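Local coordinates for PlaB phospholipase (Legionella pneumophila, PDB 6ZTI), which hydrolyses phospholipids as an alpha/beta hydrolase linked to virulence, its activity being controlled by NAD(H)-mediated tetramerization, at the interface of chains A and B. Residues are numbered along the deposited sequence; one frame, centred on the assembly and turned at random. Chains: chain A/B, PlaB phospholipase.

Contacts 1 and 3, their C-alpha centres about 15 Å apart, lay the tail of chain A on chain B. The C-alpha centre of contact 2, where the tail of chain B lies on chain A, is about 75 Å from that of contact 1 and about 64 Å from that of contact 3. Contacts 1 and 2, at opposite ends of the dimer, share residues 56, 57, 471 and 472 with the chains exchanged, as the two-fold axis requires. Contact 3 adds the turn before strand 468-471, residues 479-481 and A:Leu428, against the end of strand 55-60. Each chain gives and takes a tail, linking two copies within the tetramer.

Contact 1: the interface of chains A and B. Residues chain A 471-476; chain B 29, 37, 55-57.
A:Asn472 lies alongside B:Tyr56, both side chains pointing the same way. Its CB sits over one face of the phenol ring, shifted toward the rim, with A:Asn472 CB 3.6 Å from B:Tyr56 CE2. The carboxamide plane is only 22° from the ring plane, so the amide follows the tyrosine outward, and ND2 comes level with the hydroxyl without bonding to it. With chi1 62°, CG lies between the backbone N and the carbonyl carbon, and the carboxamide runs alongside the ring. The backbone N of A:Ser471 lies in plane at the edge of the same ring.

A:Leu474 behaves differently: it crosses B:Leu57 at about a right angle. Its CD2 branch does the touching, 3.9 Å from B:Leu57 CG, and also rests against the carbonyl of B:Ile55, with CD2 to O at 3.4 Å. The CD1 methyl of B:Leu57 meets the backbone of this residue, 3.9 Å from A:Leu474 CA.

Two side chains brace the turn that carries this leucine. The hydroxyl OG of A:Ser471 accepts the N-H of A:Asn473 at 3.1 Å, and the carboxamide OD1 of A:Asn473 accepts the N-H of A:Thr475, N to OD1 being 3.0 Å.

B:Leu57 N donates to A:Ser471 O at 2.8 Å, and A:Ser471 N returns a bond to B:Leu57 O. This antiparallel bridge lays the end of strand 468-471 beside strand 55-60 of the partner; the loop 472-476 then continues over chain B, as far as A:Pro476 against B:Thr29.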
loop_
_atom_site.group_PDB
_atom_site.type_symbol
_atom_site.label_atom_id
_atom_site.label_comp_id
_atom_site.label_asym_id
_atom_site.label_seq_id
_atom_site.Cartn_x
_atom_site.Cartn_y
_atom_site.Cartn_z
ATOM N N SER A 471 -13.714 -26.583 30.831
ATOM C CA SER A 471 -13.412 -27.211 32.110
ATOM C C SER A 471 -14.534 -26.910 33.088
ATOM O O SER A 471 -15.025 -25.781 33.141
ATOM C CB SER A 471 -12.070 -26.706 32.661
ATOM O OG SER A 471 -11.937 -26.973 34.046
ATOM N N ASN A 472 -14.930 -27.916 33.868
ATOM C CA ASN A 472 -15.931 -27.724 34.911
ATOM C C ASN A 472 -15.317 -27.329 36.256
ATOM O O ASN A 472 -16.023 -27.339 37.268
ATOM C CB ASN A 472 -16.796 -28.981 35.074
ATOM C CG ASN A 472 -16.006 -30.193 35.504
ATOM O OD1 ASN A 472 -14.824 -30.103 35.835
ATOM N ND2 ASN A 472 -16.665 -31.345 35.515
ATOM N N ASN A 473 -14.030 -26.985 36.288
ATOM C CA ASN A 473 -13.444 -26.278 37.426
ATOM C C ASN A 473 -13.867 -24.815 37.328
ATOM O O ASN A 473 -13.400 -24.084 36.446
ATOM C CB ASN A 473 -11.924 -26.412 37.415
ATOM C CG ASN A 473 -11.262 -25.742 38.614
ATOM O OD1 ASN A 473 -11.865 -24.919 39.304
ATOM N ND2 ASN A 473 -10.004 -26.089 38.858
ATOM N N LEU A 474 -14.761 -24.390 38.217
ATOM C CA LEU A 474 -15.340 -23.054 38.164
ATOM C C LEU A 474 -14.462 -21.983 38.806
ATOM O O LEU A 474 -14.857 -20.811 38.819
ATOM C CB LEU A 474 -16.717 -23.063 38.840
ATOM C CG LEU A 474 -17.762 -24.002 38.226
ATOM C CD1 LEU A 474 -19.140 -23.718 38.808
ATOM C CD2 LEU A 474 -17.771 -23.885 36.710
ATOM N N THR A 475 -13.303 -22.340 39.335
ATOM C CA THR A 475 -12.405 -21.341 39.896
ATOM C C THR A 475 -11.771 -20.541 38.763
ATOM O O THR A 475 -11.057 -21.120 37.937
ATOM C CB THR A 475 -11.330 -22.006 40.746
ATOM O OG1 THR A 475 -11.953 -22.708 41.832
ATOM C CG2 THR A 475 -10.373 -20.965 41.306
ATOM N N PRO A 476 -12.003 -19.227 38.676
ATOM C CA PRO A 476 -11.458 -18.461 37.549
ATOM C C PRO A 476 -9.939 -18.545 37.512
ATOM O O PRO A 476 -9.276 -18.628 38.547
ATOM C CB PRO A 476 -11.934 -17.029 37.828
ATOM C CG PRO A 476 -13.071 -17.163 38.736
ATOM C CD PRO A 476 -12.808 -18.379 39.571
ATOM N N THR B 29 -10.765 -16.154 32.982
ATOM C CA THR B 29 -12.149 -16.611 33.013
ATOM C C THR B 29 -12.984 -15.900 34.068
ATOM O O THR B 29 -14.187 -16.170 34.164
ATOM C CB THR B 29 -12.217 -18.130 33.241
ATOM O OG1 THR B 29 -11.343 -18.507 34.308
ATOM C CG2 THR B 29 -11.828 -18.891 31.966
ATOM N N GLN B 37 -20.874 -19.828 39.352
ATOM C CA GLN B 37 -21.130 -20.285 40.717
ATOM C C GLN B 37 -22.581 -20.047 41.121
ATOM O O GLN B 37 -23.174 -20.861 41.839
ATOM C CB GLN B 37 -20.177 -19.578 41.686
ATOM C CG GLN B 37 -18.728 -20.068 41.582
ATOM C CD GLN B 37 -17.675 -18.963 41.742
ATOM O OE1 GLN B 37 -17.975 -17.768 41.658
ATOM N NE2 GLN B 37 -16.428 -19.373 41.964
ATOM N N ILE B 55 -21.550 -27.631 34.835
ATOM C CA ILE B 55 -21.348 -26.260 34.381
ATOM C C ILE B 55 -19.884 -26.124 33.985
ATOM O O ILE B 55 -18.988 -26.421 34.786
ATOM C CB ILE B 55 -21.731 -25.236 35.462
ATOM C CG1 ILE B 55 -23.210 -25.401 35.827
ATOM C CG2 ILE B 55 -21.430 -23.817 34.975
ATOM C CD1 ILE B 55 -23.654 -24.568 37.022
ATOM N N TYR B 56 -19.648 -25.679 32.751
ATOM C CA TYR B 56 -18.321 -25.634 32.161
ATOM C C TYR B 56 -17.942 -24.213 31.780
ATOM O O TYR B 56 -18.757 -23.452 31.251
ATOM C CB TYR B 56 -18.244 -26.521 30.923
ATOM C CG TYR B 56 -18.221 -27.989 31.251
ATOM C CD1 TYR B 56 -19.392 -28.671 31.541
ATOM C CD2 TYR B 56 -17.026 -28.696 31.284
ATOM C CE1 TYR B 56 -19.370 -30.030 31.859
ATOM C CE2 TYR B 56 -17.001 -30.055 31.598
ATOM C CZ TYR B 56 -18.176 -30.708 31.879
ATOM O OH TYR B 56 -18.162 -32.048 32.196
ATOM N N LEU B 57 -16.690 -23.874 32.040
ATOM C CA LEU B 57 -16.116 -22.622 31.591
ATOM C C LEU B 57 -15.357 -22.881 30.295
ATOM O O LEU B 57 -14.438 -23.707 30.261
ATOM C CB LEU B 57 -15.209 -22.033 32.668
ATOM C CG LEU B 57 -15.841 -21.801 34.033
ATOM C CD1 LEU B 57 -14.861 -21.019 34.909
ATOM C CD2 LEU B 57 -17.173 -21.078 33.919
#

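Contact 2: the interface of chains A and B. Residues chain A 56-57, 59, 79-80, 83; chain B 469-472.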
loop_
_atom_site.group_PDB
_atom_site.type_symbol
_atom_site.label_atom_id
_atom_site.label_comp_id
_atom_site.label_asym_id
_atom_site.label_seq_id
_atom_site.Cartn_x
_atom_site.Cartn_y
_atom_site.Cartn_z
ATOM N N TYR A 56 -13.266 -11.942 -42.441
ATOM C CA TYR A 56 -13.551 -10.845 -41.528
ATOM C C TYR A 56 -12.337 -10.497 -40.678
ATOM O O TYR A 56 -11.666 -11.380 -40.129
ATOM C CB TYR A 56 -14.721 -11.203 -40.594
ATOM C CG TYR A 56 -16.048 -11.263 -41.303
ATOM C CD1 TYR A 56 -16.416 -12.381 -42.037
ATOM C CD2 TYR A 56 -16.928 -10.194 -41.256
ATOM C CE1 TYR A 56 -17.628 -12.428 -42.700
ATOM C CE2 TYR A 56 -18.139 -10.238 -41.914
ATOM C CZ TYR A 56 -18.482 -11.354 -42.635
ATOM O OH TYR A 56 -19.690 -11.405 -43.298
ATOM N N LEU A 57 -12.076 -9.197 -40.551
ATOM C CA LEU A 57 -11.100 -8.681 -39.603
ATOM C C LEU A 57 -11.804 -8.330 -38.297
ATOM O O LEU A 57 -12.717 -7.506 -38.287
ATOM C CB LEU A 57 -10.392 -7.448 -40.157
ATOM C CG LEU A 57 -9.722 -7.576 -41.518
ATOM C CD1 LEU A 57 -8.892 -6.323 -41.811
ATOM C CD2 LEU A 57 -8.872 -8.812 -41.567
ATOM N N ARG A 59 -11.705 -6.555 -34.568
ATOM C CA ARG A 59 -11.031 -5.459 -33.878
ATOM C C ARG A 59 -11.678 -5.283 -32.513
ATOM O O ARG A 59 -12.898 -5.103 -32.422
ATOM C CB ARG A 59 -11.093 -4.159 -34.698
ATOM C CG ARG A 59 -12.483 -3.606 -34.956
ATOM C CD ARG A 59 -12.409 -2.371 -35.871
ATOM N NE ARG A 59 -13.669 -1.642 -35.894
ATOM C CZ ARG A 59 -14.710 -1.959 -36.662
ATOM N NH1 ARG A 59 -14.637 -2.994 -37.487
ATOM N NH2 ARG A 59 -15.828 -1.243 -36.596
ATOM N N ALA A 79 -20.624 -9.284 -31.577
ATOM C CA ALA A 79 -20.059 -8.945 -32.877
ATOM C C ALA A 79 -20.390 -10.013 -33.913
ATOM O O ALA A 79 -20.758 -9.692 -35.049
ATOM C CB ALA A 79 -18.543 -8.762 -32.759
ATOM N N VAL A 80 -20.272 -11.290 -33.534
ATOM C CA VAL A 80 -20.574 -12.385 -34.452
ATOM C C VAL A 80 -22.045 -12.365 -34.837
ATOM O O VAL A 80 -22.400 -12.435 -36.019
ATOM C CB VAL A 80 -20.178 -13.731 -33.819
ATOM C CG1 VAL A 80 -20.769 -14.885 -34.604
ATOM C CG2 VAL A 80 -18.668 -13.856 -33.757
ATOM N N GLU A 83 -23.036 -9.536 -37.307
ATOM C CA GLU A 83 -22.533 -9.496 -38.676
ATOM C C GLU A 83 -22.798 -10.751 -39.492
ATOM O O GLU A 83 -23.037 -10.638 -40.698
ATOM C CB GLU A 83 -21.026 -9.222 -38.681
ATOM C CG GLU A 83 -20.668 -7.763 -38.438
ATOM C CD GLU A 83 -21.037 -6.863 -39.601
ATOM O OE1 GLU A 83 -21.437 -7.382 -40.667
ATOM O OE2 GLU A 83 -20.928 -5.630 -39.443
ATOM N N ARG B 469 -15.816 -5.537 -32.651
ATOM C CA ARG B 469 -16.539 -5.520 -33.914
ATOM C C ARG B 469 -15.799 -6.409 -34.909
ATOM O O ARG B 469 -14.598 -6.651 -34.773
ATOM C CB ARG B 469 -16.665 -4.088 -34.476
ATOM C CG ARG B 469 -17.375 -3.088 -33.557
ATOM C CD ARG B 469 -18.895 -3.161 -33.691
ATOM N NE ARG B 469 -19.465 -4.239 -32.883
ATOM C CZ ARG B 469 -20.718 -4.679 -32.991
ATOM N NH1 ARG B 469 -21.538 -4.145 -33.881
ATOM N NH2 ARG B 469 -21.157 -5.662 -32.207
ATOM N N ILE B 470 -16.523 -6.908 -35.914
ATOM C CA ILE B 470 -15.909 -7.598 -37.042
ATOM C C ILE B 470 -16.436 -6.991 -38.336
ATOM O O ILE B 470 -17.602 -6.595 -38.419
ATOM C CB ILE B 470 -16.159 -9.121 -37.010
ATOM C CG1 ILE B 470 -17.643 -9.447 -37.167
ATOM C CG2 ILE B 470 -15.626 -9.716 -35.719
ATOM C CD1 ILE B 470 -17.920 -10.929 -37.295
ATOM N N SER B 471 -15.570 -6.917 -39.340
ATOM C CA SER B 471 -15.886 -6.314 -40.624
ATOM C C SER B 471 -15.188 -7.085 -41.730
ATOM O O SER B 471 -14.040 -7.504 -41.563
ATOM C CB SER B 471 -15.434 -4.850 -40.662
ATOM O OG SER B 471 -15.347 -4.398 -41.996
ATOM N N ASN B 472 -15.867 -7.258 -42.864
ATOM C CA ASN B 472 -15.272 -7.947 -44.005
ATOM C C ASN B 472 -14.620 -6.989 -44.998
ATOM O O ASN B 472 -14.250 -7.414 -46.098
ATOM C CB ASN B 472 -16.313 -8.817 -44.717
ATOM C CG ASN B 472 -17.435 -8.011 -45.341
ATOM O OD1 ASN B 472 -17.420 -6.783 -45.340
ATOM N ND2 ASN B 472 -18.420 -8.710 -45.885
#
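B:Ile470 buries its side chain against helix 69-89 of chain A, sliding past A:Glu83 in the opposite direction. With chi1 at 65°, CG1 takes the crowded position between backbone N and carbonyl carbon, and from there it meets the aliphatic part of the glutamate, B:Ile470 CG1 to A:Glu83 CG being 3.7 Å. The tip goes on toward the helix backbone, where CD1 is 3.8 Å from A:Ala79 O.

On the opposite face of the strand, A:Arg59 runs extended from CG to NE and lays its guanidinium flat over B:Arg469. The CB of B:Arg469 sits over the centre of that plane, 3.6 Å from A:Arg59 CZ, while NH1 reaches on to the CB of B:Ser471.

B:Arg469 meets its namesake through this methylene rather than through charge. Its chain bends at chi2 and chi3, which carries its guanidinium away toward the helix, where NH2 is 3.5 Å from A:Ala79 CA. The two guanidinium planes stand 79° apart. A:Arg59 NH2 and B:Arg469 NE remain 6.0 Å from each other, which should ease the repulsion of like charges; A:Glu83, with OE2 5.8 Å from B:Arg469 NH1, may offset it further.

Both arginines also pair through their backbones: A:Arg59 N donates to B:Arg469 O at 2.9 Å, and B:Arg469 N to A:Arg59 O at 3.0 Å. The tail strand of chain B thereby extends the sheet of chain A, clasped between helix and arginine, and ties the two copies together.

Contact 3: the interface of chains A and B. Residues chain A 428, 466-467, 479-481; chain B 22, 59-61, 63.
B:Ile61, just past the end of strand 55-60 in the alpha/beta-hydrolase domain, packs its side chain among A:Leu428, A:Thr466 and A:Ile479 to A:Gly481. Its backbone N donates to A:Val467 O at 3.1 Å. CB faces the CD1 methyl of A:Leu428, a side chain that crosses it at about a right angle. With CG1 anti to the carbonyl carbon (chi1 -54°), that branch points at A:Thr466 O, 3.5 Å from CG1, and at the leucine, CG1 to A:Leu428 CD1 being 3.8 Å. CG2, anti to the backbone N, also touches that methyl and is left to face the B:Phe63 ring. At the tip, B:Ile61 CD1 touches A:Ser480 O and A:Gly481 CA and lies 3.9 Å from A:Ile479 CG2.

A:Ile479 slides past B:Ile61 in the opposite direction and sends its CG1 branch along B:Arg59, CG1 to CB being 3.9 Å. Its CD1 ends tip to tip with B:His22, 3.7 Å from NE2. This histidine belongs to the His-Gly sequence that follows the first strand in many lipases, and there it commonly borders the oxyanion hole. Its NE2 accepts the N-H of B:Tyr60 at 3.0 Å, while CE1 lies over the centre of the tyrosine ring and the phenol OH bonds to B:His22 O from above the carbonyl plane.

Two linked waters bridge the chains: one joins A:Thr466 O to B:Arg59 O, and the other joins A:Ser480 O to the guanidinium NE of B:Arg59.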
loop_
_atom_site.group_PDB
_atom_site.type_symbol
_atom_site.label_atom_id
_atom_site.label_comp_id
_atom_site.label_asym_id
_atom_site.label_seq_id
_atom_site.Cartn_x
_atom_site.Cartn_y
_atom_site.Cartn_z
ATOM N N LEU A 428 -0.663 -21.277 17.125
ATOM C CA LEU A 428 -1.557 -22.381 17.434
ATOM C C LEU A 428 -2.249 -22.940 16.197
ATOM O O LEU A 428 -2.831 -24.030 16.270
ATOM C CB LEU A 428 -2.579 -21.919 18.470
ATOM C CG LEU A 428 -1.932 -21.592 19.821
ATOM C CD1 LEU A 428 -2.881 -20.806 20.707
ATOM C CD2 LEU A 428 -1.472 -22.860 20.526
ATOM N N THR A 466 -5.422 -26.266 22.212
ATOM C CA THR A 466 -5.484 -25.144 23.149
ATOM C C THR A 466 -6.346 -23.997 22.634
ATOM O O THR A 466 -6.800 -23.166 23.428
ATOM C CB THR A 466 -4.066 -24.635 23.442
ATOM O OG1 THR A 466 -3.328 -25.649 24.135
ATOM C CG2 THR A 466 -4.099 -23.388 24.293
ATOM N N VAL A 467 -6.606 -23.939 21.328
ATOM C CA VAL A 467 -7.408 -22.841 20.800
ATOM C C VAL A 467 -8.768 -22.785 21.478
ATOM O O VAL A 467 -9.372 -21.714 21.569
ATOM C CB VAL A 467 -7.534 -22.969 19.271
ATOM C CG1 VAL A 467 -8.590 -22.028 18.730
ATOM C CG2 VAL A 467 -6.185 -22.674 18.624
ATOM N N ILE A 479 -5.994 -17.636 31.252
ATOM C CA ILE A 479 -6.094 -18.487 30.075
ATOM C C ILE A 479 -4.697 -18.679 29.506
ATOM O O ILE A 479 -4.065 -17.715 29.060
ATOM C CB ILE A 479 -7.037 -17.874 29.029
ATOM C CG1 ILE A 479 -8.456 -17.801 29.602
ATOM C CG2 ILE A 479 -7.002 -18.687 27.726
ATOM C CD1 ILE A 479 -9.430 -17.061 28.736
ATOM N N SER A 480 -4.217 -19.921 29.510
ATOM C CA SER A 480 -2.898 -20.234 28.979
ATOM C C SER A 480 -2.962 -20.454 27.476
ATOM O O SER A 480 -3.880 -21.105 26.974
ATOM C CB SER A 480 -2.332 -21.487 29.647
ATOM O OG SER A 480 -1.112 -21.872 29.034
ATOM N N GLY A 481 -1.973 -19.914 26.767
ATOM C CA GLY A 481 -1.800 -20.152 25.352
ATOM C C GLY A 481 -0.806 -21.246 25.025
ATOM O O GLY A 481 -0.505 -21.458 23.844
ATOM N N HIS B 22 -16.616 -16.868 26.208
ATOM C CA HIS B 22 -16.295 -15.473 26.463
ATOM C C HIS B 22 -16.124 -14.683 25.159
ATOM O O HIS B 22 -16.426 -15.162 24.062
ATOM C CB HIS B 22 -15.055 -15.388 27.352
ATOM C CG HIS B 22 -13.842 -16.053 26.778
ATOM N ND1 HIS B 22 -13.076 -15.479 25.784
ATOM C CD2 HIS B 22 -13.252 -17.238 27.073
ATOM C CE1 HIS B 22 -12.071 -16.282 25.487
ATOM N NE2 HIS B 22 -12.151 -17.356 26.257
ATOM N N ARG B 59 -12.734 -21.607 27.439
ATOM C CA ARG B 59 -11.614 -20.686 27.264
ATOM C C ARG B 59 -11.010 -20.930 25.889
ATOM O O ARG B 59 -10.638 -22.064 25.560
ATOM C CB ARG B 59 -10.565 -20.846 28.375
ATOM C CG ARG B 59 -9.840 -22.182 28.430
ATOM C CD ARG B 59 -8.953 -22.258 29.674
ATOM N NE ARG B 59 -8.070 -23.417 29.633
ATOM C CZ ARG B 59 -8.436 -24.651 29.974
ATOM N NH1 ARG B 59 -9.671 -24.897 30.391
ATOM N NH2 ARG B 59 -7.563 -25.643 29.897
ATOM N N TYR B 60 -10.954 -19.874 25.077
ATOM C CA TYR B 60 -10.375 -19.930 23.746
ATOM C C TYR B 60 -9.408 -18.768 23.583
ATOM O O TYR B 60 -9.368 -17.840 24.395
ATOM C CB TYR B 60 -11.457 -19.916 22.647
ATOM C CG TYR B 60 -12.279 -18.643 22.524
ATOM C CD1 TYR B 60 -11.832 -17.576 21.756
ATOM C CD2 TYR B 60 -13.518 -18.522 23.145
ATOM C CE1 TYR B 60 -12.575 -16.419 21.634
ATOM C CE2 TYR B 60 -14.275 -17.359 23.017
ATOM C CZ TYR B 60 -13.797 -16.317 22.265
ATOM O OH TYR B 60 -14.541 -15.164 22.144
ATOM N N ILE B 61 -8.606 -18.847 22.529
ATOM C CA ILE B 61 -7.496 -17.931 22.311
ATOM C C ILE B 61 -7.944 -16.868 21.321
ATOM O O ILE B 61 -8.164 -17.154 20.138
ATOM C CB ILE B 61 -6.253 -18.664 21.803
ATOM C CG1 ILE B 61 -5.893 -19.811 22.744
ATOM C CG2 ILE B 61 -5.098 -17.676 21.654
ATOM C CD1 ILE B 61 -5.570 -19.374 24.147
ATOM N N PHE B 63 -6.100 -13.848 21.152
ATOM C CA PHE B 63 -4.972 -12.936 21.026
ATOM C C PHE B 63 -3.849 -13.506 20.163
ATOM O O PHE B 63 -2.698 -13.084 20.296
ATOM C CB PHE B 63 -4.457 -12.572 22.420
ATOM C CG PHE B 63 -4.336 -13.749 23.338
ATOM C CD1 PHE B 63 -3.238 -14.584 23.262
ATOM C CD2 PHE B 63 -5.327 -14.028 24.272
ATOM C CE1 PHE B 63 -3.121 -15.682 24.097
ATOM C CE2 PHE B 63 -5.214 -15.128 25.115
ATOM C CZ PHE B 63 -4.111 -15.955 25.027
HETATM O O HOH W 1 -7.946 -22.456 25.524
HETATM O O HOH W 2 -6.254 -22.492 27.647
#